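Local coordinates for Glyco_hydro_cc domain-containing protein (Pseudomonas viridiflava, PDB 6UAV), which probably hydrolyses internal beta-1,3-glucosidic linkages in beta-1,3-glucans as an endo-glucanase of glycoside hydrolase family GH128, subgroup II, at residues P33-R38 with K67-A72. Numbering follows the deposited sequence.
Sequences PKPHDR and KLYLLA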
loop_
_atom_site.group_PDB
_atom_site.type_symbol
_atom_site.label_atom_id
_atom_site.label_comp_id
_atom_site.label_asym_id
_atom_site.label_seq_id
_atom_site.Cartn_x
_atom_site.Cartn_y
_atom_site.Cartn_z
ATOM N N PRO A 33 6.281 -5.226 -9.932
ATOM C CA PRO A 33 6.694 -4.047 -10.693
ATOM C C PRO A 33 5.839 -3.668 -11.907
ATOM O O PRO A 33 6.030 -2.594 -12.469
ATOM C CB PRO A 33 8.087 -4.435 -11.178
ATOM C CG PRO A 33 8.486 -5.652 -10.421
ATOM C CD PRO A 33 7.201 -6.366 -10.021
ATOM N N LYS A 34 4.918 -4.533 -12.346
ATOM C CA LYS A 34 4.055 -4.263 -13.528
ATOM C C LYS A 34 2.655 -4.777 -13.278
ATOM O O LYS A 34 2.466 -5.742 -12.514
ATOM C CB LYS A 34 4.640 -4.961 -14.740
ATOM C CG LYS A 34 5.836 -4.239 -15.342
ATOM C CD LYS A 34 6.599 -5.091 -16.263
ATOM C CE LYS A 34 7.842 -4.406 -16.836
ATOM N NZ LYS A 34 8.854 -5.433 -17.149
ATOM N N PRO A 35 1.663 -4.211 -13.976
ATOM C CA PRO A 35 0.307 -4.711 -13.869
ATOM C C PRO A 35 0.190 -6.129 -14.421
ATOM O O PRO A 35 1.075 -6.647 -15.158
ATOM C CB PRO A 35 -0.534 -3.776 -14.726
ATOM C CG PRO A 35 0.327 -2.604 -15.007
ATOM C CD PRO A 35 1.761 -3.078 -14.906
ATOM N N HIS A 36 -0.935 -6.744 -14.098
ATOM C CA HIS A 36 -1.281 -8.076 -14.630
ATOM C C HIS A 36 -1.173 -8.075 -16.164
ATOM O O HIS A 36 -1.556 -7.089 -16.810
ATOM C CB HIS A 36 -2.692 -8.464 -14.236
ATOM C CG HIS A 36 -2.977 -9.908 -14.458
ATOM N ND1 HIS A 36 -3.244 -10.428 -15.691
ATOM C CD2 HIS A 36 -2.987 -10.945 -13.584
ATOM C CE1 HIS A 36 -3.447 -11.739 -15.560
ATOM N NE2 HIS A 36 -3.360 -12.068 -14.258
ATOM N N ASP A 37 -0.669 -9.153 -16.738
ATOM C CA ASP A 37 -0.379 -9.219 -18.192
ATOM C C ASP A 37 -1.659 -9.036 -19.016
ATOM O O ASP A 37 -1.545 -8.542 -20.165
ATOM C CB ASP A 37 0.339 -10.520 -18.589
ATOM C CG ASP A 37 1.842 -10.515 -18.275
ATOM O OD1 ASP A 37 2.430 -9.403 -18.071
ATOM O OD2 ASP A 37 2.409 -11.639 -18.145
ATOM N N ARG A 38 -2.820 -9.369 -18.461
ATOM C CA ARG A 38 -4.121 -9.224 -19.174
ATOM C C ARG A 38 -4.329 -7.750 -19.544
ATOM O O ARG A 38 -4.955 -7.487 -20.610
ATOM C CB ARG A 38 -5.234 -9.836 -18.334
ATOM C CG ARG A 38 -6.560 -9.868 -19.074
ATOM C CD ARG A 38 -7.617 -10.568 -18.235
ATOM N NE ARG A 38 -8.940 -10.521 -18.852
ATOM C CZ ARG A 38 -10.078 -10.876 -18.250
ATOM N NH1 ARG A 38 -11.230 -10.790 -18.901
ATOM N NH2 ARG A 38 -10.041 -11.345 -17.020
ATOM N N LYS A 67 13.691 0.140 -14.427
ATOM C CA LYS A 67 14.041 1.482 -14.935
ATOM C C LYS A 67 13.447 1.686 -16.315
ATOM O O LYS A 67 12.902 2.763 -16.604
ATOM C CB LYS A 67 15.561 1.647 -14.991
ATOM C CG LYS A 67 16.186 1.866 -13.632
ATOM C CD LYS A 67 17.688 1.671 -13.717
ATOM C CE LYS A 67 18.315 1.691 -12.343
ATOM N NZ LYS A 67 19.792 1.703 -12.432
ATOM N N LEU A 68 13.580 0.680 -17.157
ATOM C CA LEU A 68 13.120 0.734 -18.558
ATOM C C LEU A 68 11.605 1.022 -18.524
ATOM O O LEU A 68 11.108 1.900 -19.274
ATOM C CB LEU A 68 13.486 -0.622 -19.186
ATOM C CG LEU A 68 13.324 -0.770 -20.690
ATOM C CD1 LEU A 68 14.241 0.173 -21.451
ATOM C CD2 LEU A 68 13.626 -2.224 -21.093
ATOM N N TYR A 69 10.859 0.289 -17.692
ATOM C CA TYR A 69 9.394 0.477 -17.562
ATOM C C TYR A 69 9.069 1.885 -17.046
ATOM O O TYR A 69 8.255 2.619 -17.663
ATOM C CB TYR A 69 8.793 -0.612 -16.676
ATOM C CG TYR A 69 7.327 -0.447 -16.357
ATOM C CD1 TYR A 69 6.347 -0.669 -17.307
ATOM C CD2 TYR A 69 6.909 -0.101 -15.091
ATOM C CE1 TYR A 69 4.999 -0.492 -17.034
ATOM C CE2 TYR A 69 5.567 0.055 -14.791
ATOM C CZ TYR A 69 4.600 -0.147 -15.753
ATOM O OH TYR A 69 3.272 -0.021 -15.497
ATOM N N LEU A 70 9.706 2.309 -15.952
ATOM C CA LEU A 70 9.367 3.631 -15.391
ATOM C C LEU A 70 9.692 4.727 -16.404
ATOM O O LEU A 70 8.860 5.641 -16.568
ATOM C CB LEU A 70 10.124 3.876 -14.082
ATOM C CG LEU A 70 9.753 2.993 -12.902
ATOM C CD1 LEU A 70 10.678 3.226 -11.713
ATOM C CD2 LEU A 70 8.324 3.274 -12.457
ATOM N N LEU A 71 10.826 4.676 -17.075
ATOM C CA LEU A 71 11.196 5.801 -17.958
ATOM C C LEU A 71 10.195 5.915 -19.112
ATOM O O LEU A 71 9.980 7.054 -19.598
ATOM C CB LEU A 71 12.609 5.556 -18.459
ATOM C CG LEU A 71 13.658 5.815 -17.383
ATOM C CD1 LEU A 71 15.016 5.231 -17.777
ATOM C CD2 LEU A 71 13.750 7.319 -17.118
ATOM N N ALA A 72 9.628 4.795 -19.560
ATOM C CA ALA A 72 8.679 4.830 -20.697
ATOM C C ALA A 72 7.228 5.074 -20.232
ATOM O O ALA A 72 6.367 5.160 -21.099
ATOM C CB ALA A 72 8.801 3.564 -21.522
#
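Y69 alone carries the helical side of this contact, meeting P33, K34 and P35 with its side chain on the periphery of a (beta/alpha)8 TIM barrel. The loop that holds the three residues runs from strand 27-29 to helix 44-48, whereas Y69 sits on helix 63-72, which leads on toward strand 78-81. No hydrogen bond crosses between the segments, and the 157 Å² they bury, summed over both sides, comes from van der Waals packing and one CH-pi contact.

For that CH-pi contact the evidence is direct: CG of K34 stands 4.0 Å from the ring centroid of Y69 and only 5° off the ring normal, so the methylene lies over the middle of one face. The torsions explain the fit. Y69 has CG anti to its own N (chi1 174°), which carries the ring out from the helix to the loop, and K34 is extended beyond CG, running back along the ring in the opposite direction. Its CE therefore arrives 3.9 Å from CB of Y69, at the root of the aromatic side chain, while NZ turns away from the tyrosine.

P33 and P35 approach the ring obliquely. The carbonyl O of P33 is 3.6 Å from CE2 of Y69, a contact with carbon. The P35 and Y69 side chains come from opposite directions, and the proline meets the phenol end obliquely; its pyrrolidine also packs on F52 of strand 51-56 and Y44 of helix 44-48, both of which Y69 touches as well. The ring of Y69 further meets that of H73, with the planes inclined at about 40°. The phenol oxygen OH of Y69 lies 3.5 Å from CD of P35.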